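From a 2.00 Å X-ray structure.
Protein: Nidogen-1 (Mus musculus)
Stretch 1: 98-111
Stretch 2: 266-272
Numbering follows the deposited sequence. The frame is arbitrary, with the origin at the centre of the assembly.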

# COMPACT_ATOMS: atom_id res chain seq x y z
N VAL A 98 -5.70 11.97 -16.95
CA VAL A 98 -4.44 11.70 -16.28
C VAL A 98 -4.37 10.28 -15.72
O VAL A 98 -3.29 9.77 -15.44
N GLY A 99 -5.53 9.65 -15.58
CA GLY A 99 -5.62 8.30 -15.05
C GLY A 99 -4.68 7.26 -15.64
O GLY A 99 -3.99 6.55 -14.90
N TYR A 100 -4.65 7.14 -16.96
CA TYR A 100 -3.78 6.16 -17.58
C TYR A 100 -2.30 6.51 -17.45
O TYR A 100 -1.46 5.63 -17.28
N SER A 101 -1.98 7.80 -17.50
CA SER A 101 -0.59 8.23 -17.39
C SER A 101 0.01 8.09 -15.99
O SER A 101 1.22 8.20 -15.83
N LEU A 102 -0.83 7.86 -14.98
CA LEU A 102 -0.34 7.69 -13.61
C LEU A 102 -0.14 6.20 -13.27
O LEU A 102 0.37 5.86 -12.20
N LEU A 103 -0.54 5.33 -14.19
CA LEU A 103 -0.43 3.88 -13.98
C LEU A 103 0.93 3.35 -13.53
O LEU A 103 1.00 2.44 -12.71
N PRO A 104 2.03 3.90 -14.07
CA PRO A 104 3.34 3.40 -13.66
C PRO A 104 3.75 3.80 -12.24
O PRO A 104 4.68 3.23 -11.68
N LEU A 105 3.05 4.78 -11.67
CA LEU A 105 3.40 5.30 -10.35
C LEU A 105 2.90 4.54 -9.12
O LEU A 105 2.40 5.14 -8.16
N ALA A 106 3.07 3.22 -9.14
CA ALA A 106 2.65 2.38 -8.02
C ALA A 106 3.24 2.84 -6.67
O ALA A 106 2.61 2.65 -5.63
N PRO A 107 4.45 3.42 -6.67
CA PRO A 107 5.05 3.89 -5.42
C PRO A 107 4.21 4.91 -4.65
O PRO A 107 4.50 5.21 -3.49
N ILE A 108 3.18 5.45 -5.29
CA ILE A 108 2.30 6.40 -4.61
C ILE A 108 1.65 5.61 -3.47
O ILE A 108 1.52 6.11 -2.35
N GLY A 109 1.27 4.37 -3.76
CA GLY A 109 0.67 3.52 -2.75
C GLY A 109 1.73 2.64 -2.12
O GLY A 109 1.58 2.16 -0.99
N GLY A 110 2.82 2.42 -2.85
CA GLY A 110 3.91 1.59 -2.37
C GLY A 110 4.52 1.97 -1.02
O GLY A 110 5.09 1.11 -0.35
N ILE A 111 4.43 3.24 -0.64
CA ILE A 111 4.99 3.67 0.65
C ILE A 111 4.21 2.99 1.78
O ILE A 111 4.75 2.72 2.85
N ILE A 266 -11.42 5.49 -11.08
CA ILE A 266 -10.65 5.09 -9.92
C ILE A 266 -9.32 4.47 -10.30
O ILE A 266 -9.24 3.67 -11.23
N LEU A 267 -8.28 4.87 -9.58
CA LEU A 267 -6.93 4.38 -9.81
C LEU A 267 -6.63 3.38 -8.68
O LEU A 267 -6.83 3.69 -7.51
N ARG A 268 -6.16 2.19 -9.04
CA ARG A 268 -5.86 1.14 -8.05
C ARG A 268 -4.42 0.62 -8.12
O ARG A 268 -3.88 0.37 -9.21
N TYR A 269 -3.80 0.45 -6.95
CA TYR A 269 -2.43 -0.06 -6.83
C TYR A 269 -2.41 -1.17 -5.77
O TYR A 269 -2.98 -1.01 -4.70
N ALA A 270 -1.74 -2.28 -6.07
CA ALA A 270 -1.64 -3.37 -5.10
C ALA A 270 -0.26 -4.02 -5.18
O ALA A 270 0.27 -4.23 -6.27
N LEU A 271 0.33 -4.30 -4.02
CA LEU A 271 1.64 -4.95 -3.98
C LEU A 271 1.95 -5.67 -2.66
O LEU A 271 1.40 -5.34 -1.60
N SER A 272 2.82 -6.67 -2.75
CA SER A 272 3.23 -7.47 -1.60
C SER A 272 4.64 -7.09 -1.16
O SER A 272 5.52 -6.90 -1.99

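This is a small, largely apolar contact in which alternate side chains of a β-strand pack against a chain of turns and a helical segment that continues beyond the stretch, pinned by a single hydrogen bond from a buried tyrosine. Along the strand, Leu267, Tyr269 and Leu271 point their CA-to-CB bonds toward the other stretch, whereas Arg268 and Ala270 point away, the usual alternation of an extended chain. The guanidinium of Arg268 is hydrogen-bonded elsewhere in the structure.

Tyr269 is the centre of the contact and has the largest area covered. Its chi1 is m (-61°), and the ring reaches far enough for Tyr269 OH to donate a hydrogen bond to Leu102 O at 2.8 Å. That carbonyl also accepts from Leu105 N, 2.9 Å from Leu102 O, in the type I turn from Leu102 to Leu105, so Leu102 O accepts two hydrogen bonds, one closing the turn and one from the phenol. Tyrosine suits the position because it combines a broad apolar ring with a hydroxyl whose proton finds an acceptor in a backbone carbonyl within this buried setting.

Around the ring the packing is close. Ala106 CA lies over one face, 3.9 Å from the centroid of the Tyr269 ring and 17° off the normal, a CH-π contact; its small side chain adds an apolar touch, Ala106 CB to Tyr269 CD2 at 4.3 Å. Ile108, with chi1 m and chi2 t, points toward the strand and brings its branched CB to 3.9 Å from Tyr269 CE1. Next to it, Gly109 lets the backbone itself approach, Gly109 N lying 4.1 Å from Tyr269 CD1. An ideal CB on this glycine would point toward the strand and sit only 3.6 Å from Tyr269 CB, so the bare backbone fits a tight space.

Leu267 (chi1 t, chi2 p) fills the neighbouring part of the contact. Leu267 CD2 meets Leu102 CB at 4.1 Å, and Leu267 CD1 meets Leu103 CD2, also at 4.1 Å. Leu102 and Leu103 share the m, t rotamer but start differently: Leu102 points toward the strand, while Leu103 points away, yet the end of its side chain comes nearer. Gly99 contributes backbone alone, with Gly99 O 3.8 Å from Leu267 CD1.

Farther along the strand, Leu271 (chi1 p at 38°, chi2 t) extends Leu271 CD1 to 4.0 Å from Gly110 CA. Here a branched apolar leucine end lies against the CA of a helical glycine, where there is no side chain in between, carrying the apolar packing beyond the tyrosine.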

# COMPACT_ATOMS: atom_id res chain seq x y z
CB VAL A 98 -4.21 12.72 -15.13
CG1 VAL A 98 -5.06 12.35 -13.91
CG2 VAL A 98 -2.73 12.78 -14.76
CB TYR A 100 -4.16 5.97 -19.06
CG TYR A 100 -5.58 5.49 -19.25
CD1 TYR A 100 -6.62 6.39 -19.51
CD2 TYR A 100 -5.90 4.13 -19.16
CE1 TYR A 100 -7.93 5.95 -19.66
CE2 TYR A 100 -7.21 3.68 -19.31
CZ TYR A 100 -8.22 4.60 -19.57
OH TYR A 100 -9.51 4.16 -19.73
CB SER A 101 -0.43 9.67 -17.89
OG SER A 101 -0.65 9.73 -19.29
CB LEU A 102 -1.32 8.30 -12.61
CG LEU A 102 -1.60 9.81 -12.70
CD1 LEU A 102 -2.68 10.19 -11.71
CD2 LEU A 102 -0.32 10.59 -12.44
CB LEU A 103 -0.89 3.12 -15.23
CG LEU A 103 -2.42 3.03 -15.42
CD1 LEU A 103 -2.74 2.38 -16.75
CD2 LEU A 103 -3.02 2.23 -14.27
CB PRO A 104 4.30 4.01 -14.70
CG PRO A 104 3.41 4.30 -15.88
CD PRO A 104 2.15 4.81 -15.22
CB LEU A 105 2.94 6.76 -10.25
CG LEU A 105 3.35 7.63 -11.44
CD1 LEU A 105 2.77 9.03 -11.29
CD2 LEU A 105 4.86 7.69 -11.54
CB ALA A 106 3.04 0.93 -8.29
CB PRO A 107 6.40 4.45 -5.87
CG PRO A 107 6.76 3.54 -6.99
CD PRO A 107 5.45 3.45 -7.76
CB ILE A 108 1.21 6.95 -5.55
CG1 ILE A 108 1.81 8.01 -6.48
CG2 ILE A 108 0.06 7.55 -4.75
CD1 ILE A 108 0.82 8.54 -7.52
CB ILE A 111 4.91 5.22 0.80
CG1 ILE A 111 5.57 5.66 2.11
CG2 ILE A 111 3.46 5.68 0.76
CD1 ILE A 111 7.07 5.45 2.15
CB ILE A 266 -11.46 4.09 -9.05
CG1 ILE A 266 -10.63 3.62 -7.87
CG2 ILE A 266 -11.92 2.92 -9.91
CD1 ILE A 266 -11.43 2.82 -6.86
CB LEU A 267 -5.96 5.56 -9.75
CG LEU A 267 -4.46 5.41 -10.00
CD1 LEU A 267 -4.18 4.94 -11.43
CD2 LEU A 267 -3.80 6.77 -9.76
CB ARG A 268 -6.84 -0.03 -8.22
CG ARG A 268 -8.32 0.33 -8.02
CD ARG A 268 -9.23 -0.86 -8.29
NE ARG A 268 -10.64 -0.58 -8.02
CZ ARG A 268 -11.14 -0.38 -6.81
NH1 ARG A 268 -10.36 -0.44 -5.74
NH2 ARG A 268 -12.44 -0.12 -6.65
CB TYR A 269 -1.47 1.05 -6.37
CG TYR A 269 -1.34 2.25 -7.27
CD1 TYR A 269 -1.41 3.54 -6.74
CD2 TYR A 269 -1.04 2.11 -8.63
CE1 TYR A 269 -1.18 4.67 -7.54
CE2 TYR A 269 -0.82 3.24 -9.44
CZ TYR A 269 -0.88 4.51 -8.88
OH TYR A 269 -0.63 5.63 -9.64
CB ALA A 270 -2.72 -4.41 -5.34
CB LEU A 271 2.76 -3.95 -4.31
CG LEU A 271 2.80 -2.49 -3.88
CD1 LEU A 271 4.11 -1.86 -4.36
CD2 LEU A 271 1.63 -1.72 -4.47
CB SER A 272 3.15 -8.95 -1.95
OG SER A 272 1.80 -9.31 -2.22